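Local coordinates for protein AlyGC (Glaciecola chathamensis, PDB 5GKD) that cleaves alginate as a polysaccharide lyase of family 6, probably by beta-elimination, and carries a calcium ion in its structure, at residues 642-647 and 674-679. Numbering follows the deposited sequence.
Sequences NNIFNE and EFNNSA
F645 and F675 illustrate how like residues come to lie side by side when neighbouring parallel strands pair in register. Their side chains run in the same direction, and CE2 of F645 comes within 3.4 Å of CZ of F675. The planes meet obliquely at 49°, with CD2 of F645 over one face of the F675 ring, offset toward its rim. An alanine in place of F675 would probably open a gap beside the F645 ring and leave it less firmly held. On the sheet face that carries I644, E674, N646 and N676, the two asparagines pair: ND2 of N676 gives a nearly straight bond to OD1 of N646 (3.1 Å), which lies almost in the donor's amide plane, though the donor is tilted 30° from the acceptor's carbonyl plane. The same ND2 makes a weak hydrogen bond to OE1 of E674 on its own strand. The two segments are parallel strands of successive coils of a right-handed beta-helix in the C-terminal half of the chain, as in the pectate-lyase-like fold. The backbone pairs them: F645 N bonds to E674 O (2.8 Å), and N676 N to F645 O (2.9 Å). At N676 the carbonyl oxygen accepts two donors, E647 N and the hydroxyl of S678 (OG to O 2.8 Å), the latter from above the carbonyl plane. In the second shell, K650 bridges the E647 carboxylate and N677 O, and the neighbouring coils supply V614 against F645 and the F699 ring against F675.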
ATOM      1  N   ASN A 642      -6.609  -2.030  33.617  1.00 29.41           N
ATOM      2  CA  ASN A 642      -7.882  -1.663  34.231  1.00 28.13           C
ATOM      3  C   ASN A 642      -9.022  -1.676  33.224  1.00 27.97           C
ATOM      4  O   ASN A 642      -9.952  -0.882  33.322  1.00 28.96           O
ATOM      5  CB  ASN A 642      -7.783  -0.300  34.926  1.00 32.21           C
ATOM      6  CG  ASN A 642      -6.847  -0.326  36.117  1.00 41.86           C
ATOM      7  OD1 ASN A 642      -7.244  -0.793  37.176  1.00 43.92           O
ATOM      8  ND2 ASN A 642      -5.596   0.144  35.954  1.00 44.15           N
ATOM      9  N   ASN A 643      -8.959  -2.581  32.257  1.00 27.72           N
ATOM     10  CA  ASN A 643     -10.001  -2.716  31.253  1.00 28.26           C
ATOM     11  C   ASN A 643     -10.859  -3.935  31.556  1.00 25.16           C
ATOM     12  O   ASN A 643     -10.441  -4.866  32.239  1.00 29.30           O
ATOM     13  CB  ASN A 643      -9.416  -2.861  29.835  1.00 24.43           C
ATOM     14  CG  ASN A 643      -8.428  -1.770  29.483  1.00 23.77           C
ATOM     15  OD1 ASN A 643      -8.800  -0.625  29.216  1.00 29.07           O
ATOM     16  ND2 ASN A 643      -7.164  -2.122  29.478  1.00 25.57           N
ATOM     17  N   ILE A 644     -12.056  -3.935  30.990  1.00 28.19           N
ATOM     18  CA  ILE A 644     -12.941  -5.083  31.010  1.00 28.92           C
ATOM     19  C   ILE A 644     -13.196  -5.481  29.571  1.00 25.65           C
ATOM     20  O   ILE A 644     -13.711  -4.678  28.785  1.00 30.82           O
ATOM     21  CB  ILE A 644     -14.259  -4.785  31.744  1.00 30.98           C
ATOM     22  CG1 ILE A 644     -13.994  -4.494  33.221  1.00 32.12           C
ATOM     23  CG2 ILE A 644     -15.236  -5.945  31.594  1.00 31.14           C
ATOM     24  CD1 ILE A 644     -13.658  -3.045  33.506  1.00 40.90           C
ATOM     25  N   PHE A 645     -12.835  -6.708  29.226  1.00 24.87           N
ATOM     26  CA  PHE A 645     -13.024  -7.246  27.888  1.00 27.78           C
ATOM     27  C   PHE A 645     -13.999  -8.415  27.975  1.00 30.01           C
ATOM     28  O   PHE A 645     -13.718  -9.398  28.668  1.00 31.25           O
ATOM     29  CB  PHE A 645     -11.690  -7.713  27.280  1.00 27.09           C
ATOM     30  CG  PHE A 645     -10.558  -6.694  27.341  1.00 26.26           C
ATOM     31  CD1 PHE A 645     -10.607  -5.513  26.604  1.00 28.26           C
ATOM     32  CD2 PHE A 645      -9.406  -6.966  28.064  1.00 26.95           C
ATOM     33  CE1 PHE A 645      -9.549  -4.602  26.629  1.00 23.57           C
ATOM     34  CE2 PHE A 645      -8.343  -6.057  28.100  1.00 23.88           C
ATOM     35  CZ  PHE A 645      -8.418  -4.874  27.372  1.00 22.67           C
ATOM     36  N   ASN A 646     -15.134  -8.321  27.271  1.00 31.60           N
ATOM     37  CA  ASN A 646     -16.134  -9.389  27.248  1.00 31.25           C
ATOM     38  C   ASN A 646     -16.330  -9.927  25.839  1.00 29.09           C
ATOM     39  O   ASN A 646     -16.517  -9.152  24.897  1.00 34.89           O
ATOM     40  CB  ASN A 646     -17.505  -8.928  27.774  1.00 36.74           C
ATOM     41  CG  ASN A 646     -17.430  -8.259  29.130  1.00 38.88           C
ATOM     42  OD1 ASN A 646     -17.301  -8.927  30.161  1.00 45.11           O
ATOM     43  ND2 ASN A 646     -17.565  -6.933  29.144  1.00 42.33           N
ATOM     44  N   GLU A 647     -16.331 -11.252  25.710  1.00 29.36           N
ATOM     45  CA  GLU A 647     -16.618 -11.933  24.444  1.00 31.58           C
ATOM     46  C   GLU A 647     -15.776 -11.352  23.303  1.00 31.07           C
ATOM     47  O   GLU A 647     -16.288 -10.821  22.318  1.00 30.99           O
ATOM     48  CB  GLU A 647     -18.111 -11.857  24.119  1.00 30.66           C
ATOM     49  CG  GLU A 647     -19.042 -12.430  25.180  1.00 30.98           C
ATOM     50  CD  GLU A 647     -19.188 -13.945  25.099  1.00 40.00           C
ATOM     51  OE1 GLU A 647     -18.636 -14.569  24.160  1.00 35.28           O
ATOM     52  OE2 GLU A 647     -19.881 -14.515  25.971  1.00 44.03           O
ATOM     53  N   GLU A 674      -9.923  -7.559  33.181  1.00 30.51           N
ATOM     54  CA  GLU A 674     -10.767  -8.747  33.131  1.00 31.72           C
ATOM     55  C   GLU A 674     -10.892  -9.214  31.685  1.00 28.41           C
ATOM     56  O   GLU A 674     -11.286  -8.436  30.807  1.00 27.81           O
ATOM     57  CB  GLU A 674     -12.161  -8.469  33.702  1.00 33.32           C
ATOM     58  CG  GLU A 674     -12.193  -7.884  35.104  1.00 34.31           C
ATOM     59  CD  GLU A 674     -13.622  -7.577  35.565  1.00 42.42           C
ATOM     60  OE1 GLU A 674     -14.581  -8.104  34.949  1.00 35.73           O
ATOM     61  OE2 GLU A 674     -13.781  -6.799  36.535  1.00 43.61           O
ATOM     62  N   PHE A 675     -10.554 -10.473  31.439  1.00 29.73           N
ATOM     63  CA  PHE A 675     -10.755 -11.119  30.145  1.00 31.97           C
ATOM     64  C   PHE A 675     -11.831 -12.184  30.342  1.00 30.28           C
ATOM     65  O   PHE A 675     -11.537 -13.304  30.765  1.00 34.33           O
ATOM     66  CB  PHE A 675      -9.463 -11.733  29.610  1.00 27.20           C
ATOM     67  CG  PHE A 675      -8.439 -10.732  29.144  1.00 31.56           C
ATOM     68  CD1 PHE A 675      -7.621 -10.078  30.056  1.00 29.83           C
ATOM     69  CD2 PHE A 675      -8.241 -10.496  27.786  1.00 28.07           C
ATOM     70  CE1 PHE A 675      -6.660  -9.177  29.632  1.00 25.60           C
ATOM     71  CE2 PHE A 675      -7.278  -9.589  27.358  1.00 29.31           C
ATOM     72  CZ  PHE A 675      -6.489  -8.933  28.285  1.00 28.52           C
ATOM     73  N   ASN A 676     -13.071 -11.836  30.017  1.00 28.99           N
ATOM     74  CA  ASN A 676     -14.223 -12.692  30.261  1.00 30.33           C
ATOM     75  C   ASN A 676     -14.671 -13.351  28.966  1.00 32.32           C
ATOM     76  O   ASN A 676     -15.013 -12.663  28.000  1.00 33.02           O
ATOM     77  CB  ASN A 676     -15.365 -11.888  30.882  1.00 30.13           C
ATOM     78  CG  ASN A 676     -14.938 -11.171  32.155  1.00 32.23           C
ATOM     79  OD1 ASN A 676     -14.095 -11.665  32.896  1.00 36.47           O
ATOM     80  ND2 ASN A 676     -15.507 -10.003  32.406  1.00 33.16           N
ATOM     81  N   ASN A 677     -14.667 -14.682  28.954  1.00 32.34           N
ATOM     82  CA  ASN A 677     -15.184 -15.478  27.848  1.00 29.53           C
ATOM     83  C   ASN A 677     -14.588 -15.025  26.520  1.00 32.57           C
ATOM     84  O   ASN A 677     -15.298 -14.638  25.590  1.00 33.79           O
ATOM     85  CB  ASN A 677     -16.708 -15.408  27.823  1.00 32.47           C
ATOM     86  CG  ASN A 677     -17.323 -15.772  29.166  1.00 38.11           C
ATOM     87  OD1 ASN A 677     -17.018 -16.828  29.731  1.00 30.96           O
ATOM     88  ND2 ASN A 677     -18.165 -14.890  29.695  1.00 35.43           N
ATOM     89  N   SER A 678     -13.261 -15.069  26.448  1.00 28.58           N
ATOM     90  CA  SER A 678     -12.548 -14.461  25.332  1.00 29.33           C
ATOM     91  C   SER A 678     -11.403 -15.357  24.874  1.00 29.83           C
ATOM     92  O   SER A 678     -11.047 -16.346  25.518  1.00 30.39           O
ATOM     93  CB  SER A 678     -12.019 -13.076  25.703  1.00 29.54           C
ATOM     94  OG  SER A 678     -13.075 -12.189  26.057  1.00 29.08           O
ATOM     95  N   ALA A 679     -10.842 -15.002  23.730  1.00 29.39           N
ATOM     96  CA  ALA A 679      -9.660 -15.664  23.235  1.00 28.86           C
ATOM     97  C   ALA A 679      -8.449 -15.216  24.055  1.00 22.45           C
ATOM     98  O   ALA A 679      -8.463 -14.147  24.663  1.00 23.78           O
ATOM     99  CB  ALA A 679      -9.479 -15.351  21.747  1.00 29.52           C
TER